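Side-chain contacts in computational Design of Enzyme (PDB 3TP4), which is of unknown function but was computationally designed, probably to carry an activated serine-containing catalytic triad on a glycosyl hydrolase-like barrel: residues I6-A11 and E16-L21; L93-I98 and A155-R160; A142-Y147 and Q194-F199; D149-L154 and E202-V207; V393-G398 and Q403-E408. All coordinates share one frame; numbering follows the deposited sequence.

In the fold
Contact 1 closes first along the chain, contacts 2, 3 and 4 follow with interleaved segments, and contact 5 comes last. Contacts 3 and 4 join the same two helices, 141-157 and 190-207, with centres about 10 Å apart. Contact 2 uses the end of helix 141-157 against helix 87-104, its centre about 15 Å from that of contact 4, so three of the long helices of the barrel's outer layer are tied in a row. Contact 1 touches contact 4 through Val-9 and Arg-205. Contact 5 lies in the Ig-like domain, its centre about 23 Å from that of contact 4, yet Asp-206 and Arg-396 form a salt bridge that links this domain to the barrel.

Contact 1: I6-A11 and E16-L21; sequences IAIVDA and ETRSLL
Leu-21 reaches from the helix to the extended chain at Ala-7 and Ile-8, and its CD2 branch does most of the touching. Leu-21 CD2 lies 3.8 Å from Ile-8 CB and 3.6 Å from Ala-7 O, the second being plain van der Waals contact. Ile-6 comes in nearer the root of Leu-21, against CB and CG: with chi1 at 59°, CG1 of Ile-6 sits between the backbone N and the carbonyl carbon, and an extended second torsion carries CD1 out to the helix. There Ile-6 CD1 is 3.6 Å from Arg-18 O and 3.9 Å from Leu-21 CB, so that it sits against the helix between these two atoms. Ile-8 is stretched in a different way, CG1 anti to the backbone N (chi1 173°). Its tip meets the aliphatic part of Arg-18 at about a right angle, Ile-8 CD1 to Arg-18 CG being 4.1 Å. Arg-18 meets Ile-8 with this CG methylene, while its NE and NH1 are hydrogen-bonded to Val-366 O and Ala-13 O. No hydrogen bond links the two segments; methyl groups pack on aliphatic carbons and on two carbonyl oxygens. Ile-8 and Thr-17 also touch Leu-214 of strand 213-217, which sets this patch against the sheet. A strand-to-helix turn folded back on its own helix is thus packed against strand 213-217 of a TIM-type barrel.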
# COMPACT_ATOMS: atom_id res chain seq x y z
N ILE A 6 9.56 1.55 17.93
CA ILE A 6 8.30 1.30 17.24
C ILE A 6 8.25 -0.01 16.47
O ILE A 6 9.27 -0.53 16.02
CB ILE A 6 7.93 2.44 16.27
CG1 ILE A 6 9.03 2.62 15.22
CG2 ILE A 6 7.69 3.74 17.03
CD1 ILE A 6 8.65 3.58 14.12
N ALA A 7 7.04 -0.53 16.33
CA ALA A 7 6.80 -1.70 15.51
C ALA A 7 6.84 -1.26 14.06
O ALA A 7 6.06 -0.41 13.64
CB ALA A 7 5.44 -2.31 15.83
N ILE A 8 7.78 -1.82 13.31
CA ILE A 8 7.92 -1.49 11.90
C ILE A 8 8.15 -2.79 11.14
O ILE A 8 8.89 -3.66 11.60
CB ILE A 8 9.08 -0.51 11.66
CG1 ILE A 8 9.32 -0.31 10.16
CG2 ILE A 8 10.35 -0.99 12.34
CD1 ILE A 8 10.26 0.88 9.82
N VAL A 9 7.51 -2.92 9.98
CA VAL A 9 7.57 -4.16 9.22
C VAL A 9 9.00 -4.59 8.91
O VAL A 9 9.35 -5.76 9.04
CB VAL A 9 6.72 -4.04 7.94
CG1 VAL A 9 7.04 -5.15 6.96
CG2 VAL A 9 5.22 -4.08 8.32
N ASP A 10 9.82 -3.63 8.49
CA ASP A 10 11.22 -3.91 8.22
C ASP A 10 12.08 -3.47 9.40
O ASP A 10 12.41 -2.28 9.54
CB ASP A 10 11.66 -3.21 6.93
CG ASP A 10 13.15 -3.29 6.70
OD1 ASP A 10 13.81 -4.17 7.30
OD2 ASP A 10 13.67 -2.45 5.94
N ALA A 11 12.42 -4.43 10.26
CA ALA A 11 13.19 -4.13 11.47
C ALA A 11 14.58 -3.58 11.15
O ALA A 11 15.24 -3.01 12.02
CB ALA A 11 13.30 -5.35 12.38
N GLU A 16 16.10 7.09 8.61
CA GLU A 16 15.15 8.06 8.08
C GLU A 16 13.77 7.42 7.89
O GLU A 16 12.74 8.06 8.10
CB GLU A 16 15.65 8.65 6.76
CG GLU A 16 16.84 9.62 6.92
CD GLU A 16 18.17 8.90 7.17
OE1 GLU A 16 18.25 7.67 6.95
OE2 GLU A 16 19.14 9.57 7.57
N THR A 17 13.78 6.15 7.51
CA THR A 17 12.55 5.39 7.29
C THR A 17 11.81 5.13 8.60
O THR A 17 10.60 5.33 8.68
CB THR A 17 12.87 4.06 6.58
OG1 THR A 17 13.51 4.35 5.34
CG2 THR A 17 11.58 3.27 6.32
N ARG A 18 12.55 4.68 9.62
CA ARG A 18 11.98 4.54 10.95
C ARG A 18 11.48 5.89 11.45
O ARG A 18 10.42 5.97 12.07
CB ARG A 18 12.98 3.94 11.95
CG ARG A 18 13.65 2.64 11.44
CD ARG A 18 14.44 1.89 12.52
NE ARG A 18 15.40 2.73 13.23
CZ ARG A 18 16.65 2.94 12.83
NH1 ARG A 18 17.12 2.38 11.73
NH2 ARG A 18 17.44 3.72 13.56
N SER A 19 12.25 6.94 11.21
CA SER A 19 11.83 8.29 11.57
C SER A 19 10.48 8.64 10.94
O SER A 19 9.57 9.16 11.60
CB SER A 19 12.88 9.32 11.12
OG SER A 19 12.46 10.63 11.42
N LEU A 20 10.36 8.36 9.65
CA LEU A 20 9.13 8.71 8.93
C LEU A 20 7.92 8.02 9.56
O LEU A 20 6.88 8.64 9.75
CB LEU A 20 9.23 8.33 7.45
CG LEU A 20 7.96 8.58 6.62
CD1 LEU A 20 7.49 10.04 6.72
CD2 LEU A 20 8.15 8.18 5.16
N LEU A 21 8.06 6.74 9.88
CA LEU A 21 6.93 6.02 10.47
C LEU A 21 6.53 6.64 11.81
O LEU A 21 5.35 6.76 12.13
CB LEU A 21 7.24 4.53 10.63
CG LEU A 21 6.05 3.65 11.00
CD1 LEU A 21 4.93 3.79 9.99
CD2 LEU A 21 6.49 2.17 11.14

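Contact 2: L93-I98 and A155-R160; sequences LFADYI and ADASRR
Ala-95 and Ser-158 bring the two backbones unusually near, their CA atoms 4.9 Å apart, which small side chains on both sides make possible. The van der Waals contacts come first. Ala-95 CB meets Ala-157 CB at 3.8 Å, methyl against methyl, and lies equally near Ala-157 O. One turn later Ile-98 takes over: its CG2 branch rests on Ser-158 CB at 3.9 Å, while the end of its other branch, CD1, approaches Ser-158 OG to 3.5 Å. That hydroxyl is the polar element of the contact, although nothing on 93-98 bonds to it. With chi1 at -61°, OG stands beside its own backbone N and is turned back to the helix, where it is hydrogen-bonded to Leu-154 O. No charge pair crosses between the segments; in the second, Arg-159 NH2 to Asp-156 OD1 is a straight salt bridge of 2.9 Å, with the carboxylate oxygen in the guanidinium plane. Backbone geometry completes the account, since Ser-158 is the centre of an inverse gamma turn, where the chain leaves helix 141-157 on its way to strand 168-174. Ile-98 and Ser-158 both touch Ile-168 of that strand. Close packing of one helix on the C-terminal end of another and the turn after it, over parallel strands, belongs to the outer layer of a (beta/alpha) barrel.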
# COMPACT_ATOMS: atom_id res chain seq x y z
N LEU A 93 14.08 8.33 -14.10
CA LEU A 93 13.18 9.47 -14.08
C LEU A 93 12.29 9.44 -12.82
O LEU A 93 12.17 10.44 -12.11
CB LEU A 93 12.30 9.45 -15.33
CG LEU A 93 12.96 9.83 -16.66
CD1 LEU A 93 12.03 9.55 -17.82
CD2 LEU A 93 13.38 11.29 -16.66
N PHE A 94 11.68 8.29 -12.57
CA PHE A 94 10.85 8.06 -11.38
C PHE A 94 11.67 8.51 -10.18
O PHE A 94 11.23 9.35 -9.39
CB PHE A 94 10.50 6.57 -11.30
CG PHE A 94 9.30 6.26 -10.44
CD1 PHE A 94 8.84 7.16 -9.48
CD2 PHE A 94 8.63 5.06 -10.60
CE1 PHE A 94 7.73 6.85 -8.69
CE2 PHE A 94 7.51 4.74 -9.81
CZ PHE A 94 7.07 5.64 -8.85
N ALA A 95 12.88 7.97 -10.07
CA ALA A 95 13.77 8.29 -8.96
C ALA A 95 14.08 9.77 -8.89
O ALA A 95 14.20 10.33 -7.80
CB ALA A 95 15.06 7.49 -9.05
N ASP A 96 14.23 10.40 -10.05
CA ASP A 96 14.54 11.83 -10.10
C ASP A 96 13.39 12.67 -9.53
O ASP A 96 13.61 13.60 -8.75
CB ASP A 96 14.83 12.26 -11.54
CG ASP A 96 15.14 13.74 -11.66
OD1 ASP A 96 16.08 14.21 -10.99
OD2 ASP A 96 14.42 14.44 -12.41
N TYR A 97 12.17 12.33 -9.91
CA TYR A 97 10.99 13.03 -9.42
C TYR A 97 10.77 12.81 -7.93
O TYR A 97 10.27 13.70 -7.23
CB TYR A 97 9.76 12.61 -10.22
CG TYR A 97 9.59 13.33 -11.53
CD1 TYR A 97 10.69 13.65 -12.33
CD2 TYR A 97 8.33 13.70 -11.99
CE1 TYR A 97 10.53 14.31 -13.54
CE2 TYR A 97 8.16 14.36 -13.18
CZ TYR A 97 9.26 14.66 -13.96
OH TYR A 97 9.08 15.31 -15.15
N ILE A 98 11.14 11.63 -7.43
CA ILE A 98 11.06 11.33 -6.00
C ILE A 98 12.08 12.16 -5.25
O ILE A 98 11.81 12.69 -4.17
CB ILE A 98 11.30 9.82 -5.71
CG1 ILE A 98 10.03 9.01 -6.01
CG2 ILE A 98 11.72 9.60 -4.25
CD1 ILE A 98 10.25 7.49 -5.99
N ALA A 155 13.61 1.60 -5.52
CA ALA A 155 13.90 1.84 -4.12
C ALA A 155 15.36 2.25 -3.95
O ALA A 155 15.66 3.25 -3.31
CB ALA A 155 13.59 0.59 -3.29
N ASP A 156 16.28 1.47 -4.54
CA ASP A 156 17.71 1.74 -4.35
C ASP A 156 18.18 3.03 -5.02
O ASP A 156 19.13 3.67 -4.56
CB ASP A 156 18.56 0.55 -4.82
CG ASP A 156 20.05 0.79 -4.64
OD1 ASP A 156 20.51 0.86 -3.48
OD2 ASP A 156 20.78 0.91 -5.65
N ALA A 157 17.51 3.42 -6.11
CA ALA A 157 17.85 4.65 -6.83
C ALA A 157 17.30 5.92 -6.16
O ALA A 157 17.77 7.03 -6.41
CB ALA A 157 17.38 4.56 -8.28
N SER A 158 16.29 5.77 -5.32
CA SER A 158 15.70 6.92 -4.63
C SER A 158 16.57 7.36 -3.47
O SER A 158 16.29 7.05 -2.31
CB SER A 158 14.28 6.61 -4.17
OG SER A 158 13.46 6.30 -5.29
N ARG A 159 17.64 8.07 -3.80
CA ARG A 159 18.64 8.52 -2.84
C ARG A 159 18.89 10.01 -3.00
O ARG A 159 18.91 10.52 -4.11
CB ARG A 159 19.96 7.79 -3.07
CG ARG A 159 19.93 6.29 -2.80
CD ARG A 159 21.30 5.66 -3.02
NE ARG A 159 21.32 4.23 -2.70
CZ ARG A 159 21.76 3.72 -1.56
NH1 ARG A 159 22.24 4.51 -0.61
NH2 ARG A 159 21.73 2.41 -1.37
N ARG A 160 19.08 10.69 -1.88
CA ARG A 160 19.49 12.08 -1.91
C ARG A 160 20.92 12.20 -2.44
O ARG A 160 21.62 11.20 -2.57
CB ARG A 160 19.37 12.70 -0.52
CG ARG A 160 17.96 12.58 0.04
CD ARG A 160 17.69 13.63 1.09
NE ARG A 160 18.02 13.19 2.44
CZ ARG A 160 17.18 13.23 3.46
NH1 ARG A 160 15.95 13.70 3.28
NH2 ARG A 160 17.56 12.80 4.65

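Contact 3: A142-Y147 and Q194-F199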
# COMPACT_ATOMS: atom_id res chain seq x y z
N ALA A 142 7.10 -15.71 -12.34
CA ALA A 142 8.32 -15.04 -12.81
C ALA A 142 8.07 -13.58 -13.22
O ALA A 142 8.89 -12.71 -12.95
CB ALA A 142 8.97 -15.82 -13.95
N GLU A 143 6.94 -13.32 -13.87
CA GLU A 143 6.57 -11.95 -14.21
C GLU A 143 6.48 -11.10 -12.94
O GLU A 143 7.01 -9.98 -12.89
CB GLU A 143 5.24 -11.89 -14.96
CG GLU A 143 4.83 -13.20 -15.61
CD GLU A 143 5.59 -13.49 -16.88
OE1 GLU A 143 5.30 -14.51 -17.53
OE2 GLU A 143 6.49 -12.69 -17.22
N LEU A 144 5.83 -11.64 -11.92
CA LEU A 144 5.69 -10.93 -10.65
C LEU A 144 7.07 -10.60 -10.10
O LEU A 144 7.36 -9.44 -9.78
CB LEU A 144 4.90 -11.75 -9.64
CG LEU A 144 4.78 -11.04 -8.28
CD1 LEU A 144 3.94 -9.77 -8.43
CD2 LEU A 144 4.17 -11.96 -7.24
N VAL A 145 7.92 -11.61 -10.01
CA VAL A 145 9.26 -11.43 -9.46
C VAL A 145 10.05 -10.37 -10.22
O VAL A 145 10.72 -9.55 -9.62
CB VAL A 145 10.06 -12.76 -9.43
CG1 VAL A 145 11.51 -12.49 -9.09
CG2 VAL A 145 9.45 -13.70 -8.43
N ALA A 146 9.96 -10.38 -11.54
CA ALA A 146 10.67 -9.39 -12.34
C ALA A 146 10.08 -8.00 -12.07
O ALA A 146 10.81 -7.02 -11.98
CB ALA A 146 10.59 -9.74 -13.82
N TYR A 147 8.76 -7.92 -11.94
CA TYR A 147 8.13 -6.65 -11.59
C TYR A 147 8.67 -6.13 -10.26
O TYR A 147 9.01 -4.95 -10.13
CB TYR A 147 6.62 -6.78 -11.53
CG TYR A 147 5.90 -5.45 -11.61
CD1 TYR A 147 5.36 -4.85 -10.48
CD2 TYR A 147 5.77 -4.80 -12.83
CE1 TYR A 147 4.70 -3.62 -10.56
CE2 TYR A 147 5.12 -3.58 -12.93
CZ TYR A 147 4.58 -3.00 -11.79
OH TYR A 147 3.94 -1.79 -11.91
N GLN A 194 -3.55 -12.46 0.63
CA GLN A 194 -2.65 -12.38 1.77
C GLN A 194 -1.29 -12.99 1.44
O GLN A 194 -0.25 -12.43 1.81
CB GLN A 194 -3.27 -13.06 3.00
CG GLN A 194 -4.45 -12.30 3.59
CD GLN A 194 -5.27 -13.14 4.55
OE1 GLN A 194 -5.31 -14.37 4.45
NE2 GLN A 194 -5.94 -12.47 5.49
N GLU A 195 -1.26 -14.11 0.73
CA GLU A 195 0.03 -14.70 0.39
C GLU A 195 0.76 -13.86 -0.64
O GLU A 195 1.99 -13.77 -0.61
CB GLU A 195 -0.10 -16.16 -0.07
CG GLU A 195 -0.62 -17.09 1.02
CD GLU A 195 0.19 -16.98 2.32
OE1 GLU A 195 1.43 -16.82 2.26
OE2 GLU A 195 -0.43 -17.07 3.39
N LEU A 196 0.01 -13.21 -1.54
CA LEU A 196 0.64 -12.33 -2.54
C LEU A 196 1.30 -11.15 -1.83
O LEU A 196 2.45 -10.81 -2.12
CB LEU A 196 -0.40 -11.81 -3.55
CG LEU A 196 0.01 -10.59 -4.40
CD1 LEU A 196 1.22 -10.90 -5.27
CD2 LEU A 196 -1.15 -10.06 -5.27
N TYR A 197 0.56 -10.53 -0.92
CA TYR A 197 1.08 -9.36 -0.20
C TYR A 197 2.31 -9.78 0.62
O TYR A 197 3.33 -9.08 0.62
CB TYR A 197 -0.00 -8.77 0.71
CG TYR A 197 0.34 -7.40 1.29
CD1 TYR A 197 1.26 -7.27 2.33
CD2 TYR A 197 -0.28 -6.25 0.81
CE1 TYR A 197 1.57 -6.02 2.87
CE2 TYR A 197 0.03 -4.99 1.35
CZ TYR A 197 0.95 -4.89 2.37
OH TYR A 197 1.26 -3.64 2.88
N ARG A 198 2.19 -10.91 1.32
CA ARG A 198 3.27 -11.38 2.21
C ARG A 198 4.53 -11.70 1.42
O ARG A 198 5.63 -11.29 1.80
CB ARG A 198 2.81 -12.59 3.03
CG ARG A 198 1.77 -12.24 4.11
CD ARG A 198 1.00 -13.47 4.57
NE ARG A 198 -0.04 -13.13 5.55
CZ ARG A 198 -1.00 -13.98 5.94
NH1 ARG A 198 -1.06 -15.20 5.44
NH2 ARG A 198 -1.90 -13.59 6.83
N PHE A 199 4.38 -12.43 0.32
CA PHE A 199 5.51 -12.68 -0.58
C PHE A 199 6.13 -11.39 -1.07
O PHE A 199 7.34 -11.26 -1.13
CB PHE A 199 5.10 -13.51 -1.79
CG PHE A 199 6.20 -13.67 -2.80
CD1 PHE A 199 7.25 -14.56 -2.57
CD2 PHE A 199 6.19 -12.94 -3.98
CE1 PHE A 199 8.26 -14.71 -3.49
CE2 PHE A 199 7.21 -13.09 -4.92
CZ PHE A 199 8.25 -13.97 -4.67
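Leu-144 meets Leu-196 and Phe-199 where two neighbouring helices of the TIM-type barrel's outer layer, 141-157 and 190-207, run side by side. The axes of the two segments stay 12.6 Å apart and are inclined by 40°, so the gap is bridged by side-chain ends, with no backbone contact. The tight part is built on one methyl: Leu-144 CD2 lies 3.7 Å from Leu-196 CD1 and 4.0 Å from Phe-199 CD2. Leu-144, with CG anti to the backbone N (chi1 178°), slides past the phenyl group, the two pointing in opposite directions. This half is buried, and Trp-173 of strand 168-174 touches both leucines, as does Val-134 of helix 130-134. The looser half lies toward Val-145, which is partly exposed and has exposed Ala-142 and Ala-146 near it on its helix. Here a single approach spans the groove: Val-145 and Phe-199 cross at about a right angle, and Val-145 CG2 comes to the ring edge, near its plane, 4.0 Å from Phe-199 CZ.

Contact 4: D149-L154 and E202-V207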
# COMPACT_ATOMS: atom_id res chain seq x y z
N ASP A 149 11.60 -6.92 -8.84
CA ASP A 149 13.00 -6.53 -9.05
C ASP A 149 13.11 -5.06 -9.49
O ASP A 149 13.98 -4.32 -9.02
CB ASP A 149 13.66 -7.41 -10.12
CG ASP A 149 13.95 -8.84 -9.63
OD1 ASP A 149 14.07 -9.05 -8.40
OD2 ASP A 149 14.06 -9.74 -10.49
N ASP A 150 12.25 -4.65 -10.41
CA ASP A 150 12.22 -3.28 -10.88
C ASP A 150 11.89 -2.33 -9.73
O ASP A 150 12.46 -1.25 -9.60
CB ASP A 150 11.19 -3.13 -12.00
CG ASP A 150 11.67 -3.68 -13.32
OD1 ASP A 150 12.90 -3.86 -13.47
OD2 ASP A 150 10.83 -3.94 -14.21
N ILE A 151 10.95 -2.74 -8.88
CA ILE A 151 10.58 -1.91 -7.74
C ILE A 151 11.76 -1.79 -6.79
O ILE A 151 12.04 -0.72 -6.25
CB ILE A 151 9.32 -2.47 -7.03
CG1 ILE A 151 8.09 -2.25 -7.93
CG2 ILE A 151 9.11 -1.82 -5.66
CD1 ILE A 151 6.83 -2.95 -7.45
N ALA A 152 12.48 -2.90 -6.59
CA ALA A 152 13.66 -2.87 -5.74
C ALA A 152 14.71 -1.92 -6.33
O ALA A 152 15.42 -1.20 -5.60
CB ALA A 152 14.23 -4.27 -5.56
N GLU A 153 14.81 -1.90 -7.65
CA GLU A 153 15.72 -1.00 -8.35
C GLU A 153 15.35 0.46 -8.08
O GLU A 153 16.21 1.30 -7.82
CB GLU A 153 15.65 -1.25 -9.86
CG GLU A 153 16.44 -2.47 -10.33
CD GLU A 153 17.93 -2.19 -10.39
OE1 GLU A 153 18.34 -1.05 -10.08
OE2 GLU A 153 18.70 -3.12 -10.76
N LEU A 154 14.05 0.74 -8.14
CA LEU A 154 13.57 2.10 -7.88
C LEU A 154 13.90 2.50 -6.45
O LEU A 154 14.39 3.60 -6.20
CB LEU A 154 12.06 2.18 -8.10
CG LEU A 154 11.42 3.49 -7.63
CD1 LEU A 154 11.86 4.65 -8.52
CD2 LEU A 154 9.90 3.38 -7.58
N GLU A 202 8.22 -10.00 1.66
CA GLU A 202 9.37 -10.85 1.94
C GLU A 202 10.39 -10.81 0.80
O GLU A 202 11.60 -10.70 1.03
CB GLU A 202 8.88 -12.28 2.23
CG GLU A 202 8.20 -12.37 3.60
CD GLU A 202 7.23 -13.53 3.73
OE1 GLU A 202 6.98 -14.24 2.73
OE2 GLU A 202 6.71 -13.71 4.86
N TYR A 203 9.91 -10.86 -0.44
CA TYR A 203 10.83 -10.76 -1.58
C TYR A 203 11.59 -9.43 -1.55
O TYR A 203 12.82 -9.42 -1.60
CB TYR A 203 10.10 -10.94 -2.92
CG TYR A 203 11.06 -11.03 -4.09
CD1 TYR A 203 11.75 -12.21 -4.35
CD2 TYR A 203 11.30 -9.94 -4.93
CE1 TYR A 203 12.64 -12.31 -5.41
CE2 TYR A 203 12.18 -10.03 -6.00
CZ TYR A 203 12.86 -11.23 -6.23
OH TYR A 203 13.74 -11.37 -7.27
N LEU A 204 10.88 -8.32 -1.41
CA LEU A 204 11.53 -7.01 -1.38
C LEU A 204 12.47 -6.86 -0.18
O LEU A 204 13.62 -6.45 -0.33
CB LEU A 204 10.50 -5.88 -1.39
CG LEU A 204 9.73 -5.66 -2.70
CD1 LEU A 204 8.56 -4.73 -2.49
CD2 LEU A 204 10.64 -5.14 -3.85
N ARG A 205 11.97 -7.18 1.02
CA ARG A 205 12.74 -6.95 2.24
C ARG A 205 13.83 -8.00 2.43
O ARG A 205 15.01 -7.68 2.60
CB ARG A 205 11.83 -6.93 3.47
CG ARG A 205 12.55 -6.83 4.82
CD ARG A 205 11.61 -7.13 6.00
NE ARG A 205 11.11 -8.51 5.95
CZ ARG A 205 9.98 -8.94 6.53
NH1 ARG A 205 9.21 -8.11 7.23
NH2 ARG A 205 9.62 -10.21 6.40
N ASP A 206 13.44 -9.27 2.41
CA ASP A 206 14.35 -10.33 2.82
C ASP A 206 15.21 -10.80 1.66
O ASP A 206 16.37 -11.16 1.85
CB ASP A 206 13.58 -11.52 3.38
CG ASP A 206 12.72 -11.15 4.58
OD1 ASP A 206 13.16 -10.33 5.40
OD2 ASP A 206 11.61 -11.69 4.70
N VAL A 207 14.63 -10.85 0.48
CA VAL A 207 15.36 -11.32 -0.69
C VAL A 207 16.18 -10.20 -1.35
O VAL A 207 17.34 -10.41 -1.68
CB VAL A 207 14.44 -12.01 -1.72
CG1 VAL A 207 15.23 -12.34 -2.99
CG2 VAL A 207 13.82 -13.30 -1.12
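Asp-149 and Tyr-203 provide the polar link between two adjacent outer helices of the TIM-type barrel, the axes of the two segments approaching to 10.2 Å. Walking along 149-154, Asp-149 comes first. Its OD1 accepts the hydroxyl proton of Tyr-203 OH at 2.6 Å, on the syn side and 18° out of the carboxylate plane. OD1 also lies at the edge of the tyrosine ring, 3.2 Å from Tyr-203 CE2, with carboxylate and ring planes turned 42° apart. The same oxygen makes a salt bridge with Lys-208, so a positive charge and a hydroxyl share it and probably stabilise the carboxylate form. Tyr-203 reaches it because CG is anti to the backbone N (chi1 -172°). Next, Ile-151 turns its CG2 branch to Leu-204, where Ile-151 CG2 and Leu-204 CD2 are 4.1 Å apart; both residues also rest on Phe-213 of strand 213-217. Ala-152 follows at the nearest backbone pair, with its CA 6.4 Å from Leu-204 CA. One methyl serves both neighbours: Leu-204 CD2 also lies 4.1 Å from Ala-152 CB and 4.0 Å from Ala-152 N.

Contact 5: V393-G398 and Q403-E408; sequences VRVRVG and QSVTVE
Val-405 faces Val-395 and Val-397 across the gap between two strands, and its atoms can be taken in turn. CB, aimed at the opposite strand, stands back, about 5.3 Å from both Val-395 CG1 and Val-397 CG2. From there the side chain forks. The CG1 branch is anti to the backbone N (chi1 -178°) and goes to Val-395, Val-405 CG1 to Val-395 CG1 being 4.3 Å. The CG2 branch, beside the backbone N, turns to the other neighbour. It meets the valine there tip to tip, Val-405 CG2 to Val-397 CG2 measuring 4.1 Å. One residue is thereby wedged between two of the facing strand, and Trp-429 of strand 429-433 also touches it. Two residues further on Val-407 repeats the scheme with a single methyl: Val-407 CG2 is 4.2 Å from Val-393 CG1 and 4.2 Å from Val-395 CG2. Five valines thus fill this part of the gap, all buried, with no hydrogen bond between the two segments. The backbones confirm that these are not paired neighbours, since the strand axes stay 9.4 Å apart and their directions differ by 135°. Leu-421 touches Val-395 and Val-407, and Val-375 touches Val-395 and Val-397, extending the apolar layer. Valine-rich strands facing each other across such a core are characteristic of the immunoglobulin-like beta-sandwich, consistent with a bacterial Ig domain.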
# COMPACT_ATOMS: atom_id res chain seq x y z
N VAL A 393 4.12 -27.87 -1.28
CA VAL A 393 3.79 -27.08 -0.09
C VAL A 393 4.98 -26.18 0.21
O VAL A 393 6.13 -26.64 0.27
CB VAL A 393 3.53 -27.97 1.14
CG1 VAL A 393 3.28 -27.10 2.35
CG2 VAL A 393 2.34 -28.91 0.90
N ARG A 394 4.71 -24.89 0.39
CA ARG A 394 5.76 -23.94 0.73
C ARG A 394 5.37 -23.23 2.01
O ARG A 394 4.30 -22.65 2.10
CB ARG A 394 5.92 -22.89 -0.38
CG ARG A 394 6.43 -23.44 -1.71
CD ARG A 394 6.40 -22.37 -2.81
NE ARG A 394 6.89 -22.89 -4.08
CZ ARG A 394 6.14 -23.55 -4.96
NH1 ARG A 394 4.84 -23.75 -4.73
NH2 ARG A 394 6.68 -24.00 -6.08
N VAL A 395 6.26 -23.29 3.00
CA VAL A 395 6.05 -22.57 4.24
C VAL A 395 7.17 -21.55 4.45
O VAL A 395 8.36 -21.87 4.32
CB VAL A 395 6.02 -23.52 5.45
CG1 VAL A 395 5.87 -22.72 6.75
CG2 VAL A 395 4.87 -24.55 5.30
N ARG A 396 6.77 -20.33 4.77
CA ARG A 396 7.70 -19.26 5.15
C ARG A 396 7.69 -19.11 6.68
O ARG A 396 6.65 -18.90 7.30
CB ARG A 396 7.28 -17.95 4.47
CG ARG A 396 8.07 -16.70 4.89
CD ARG A 396 9.56 -16.89 4.76
NE ARG A 396 10.30 -15.70 5.17
CZ ARG A 396 11.63 -15.61 5.17
NH1 ARG A 396 12.38 -16.64 4.79
NH2 ARG A 396 12.21 -14.48 5.55
N VAL A 397 8.86 -19.25 7.29
CA VAL A 397 9.00 -18.91 8.70
C VAL A 397 10.00 -17.77 8.78
O VAL A 397 11.16 -17.94 8.43
CB VAL A 397 9.53 -20.09 9.52
CG1 VAL A 397 9.42 -19.78 11.01
CG2 VAL A 397 8.77 -21.36 9.18
N GLY A 398 9.54 -16.62 9.26
CA GLY A 398 10.40 -15.45 9.34
C GLY A 398 10.64 -14.95 10.76
O GLY A 398 9.87 -15.21 11.69
N GLN A 403 14.63 -24.82 13.12
CA GLN A 403 15.30 -26.12 13.06
C GLN A 403 14.55 -27.11 12.18
O GLN A 403 15.17 -27.93 11.52
CB GLN A 403 15.51 -26.75 14.45
CG GLN A 403 16.27 -25.87 15.42
CD GLN A 403 15.56 -25.77 16.77
OE1 GLN A 403 15.55 -26.73 17.54
NE2 GLN A 403 14.94 -24.62 17.04
N SER A 404 13.23 -27.04 12.18
CA SER A 404 12.46 -27.99 11.40
C SER A 404 11.04 -27.49 11.23
O SER A 404 10.57 -26.63 11.97
CB SER A 404 12.45 -29.37 12.08
OG SER A 404 11.70 -29.32 13.29
N VAL A 405 10.37 -28.03 10.22
CA VAL A 405 8.99 -27.69 9.94
C VAL A 405 8.33 -28.97 9.46
O VAL A 405 8.84 -29.66 8.57
CB VAL A 405 8.85 -26.62 8.82
CG1 VAL A 405 7.39 -26.27 8.60
CG2 VAL A 405 9.65 -25.35 9.16
N THR A 406 7.20 -29.31 10.07
CA THR A 406 6.42 -30.46 9.65
C THR A 406 5.04 -29.96 9.26
O THR A 406 4.59 -28.91 9.73
CB THR A 406 6.29 -31.51 10.77
OG1 THR A 406 5.70 -30.90 11.92
CG2 THR A 406 7.67 -32.07 11.15
N VAL A 407 4.39 -30.68 8.37
CA VAL A 407 3.07 -30.29 7.93
C VAL A 407 2.16 -31.48 8.16
O VAL A 407 2.54 -32.62 7.88
CB VAL A 407 3.06 -29.85 6.45
CG1 VAL A 407 1.63 -29.84 5.89
CG2 VAL A 407 3.69 -28.46 6.30
N GLU A 408 0.99 -31.22 8.70
CA GLU A 408 0.02 -32.27 8.93
C GLU A 408 -1.20 -31.96 8.09
O GLU A 408 -1.78 -30.88 8.18
CB GLU A 408 -0.33 -32.35 10.41
CG GLU A 408 -1.13 -33.56 10.79
CD GLU A 408 -1.44 -33.59 12.27
OE1 GLU A 408 -2.39 -32.88 12.67
OE2 GLU A 408 -0.74 -34.31 13.02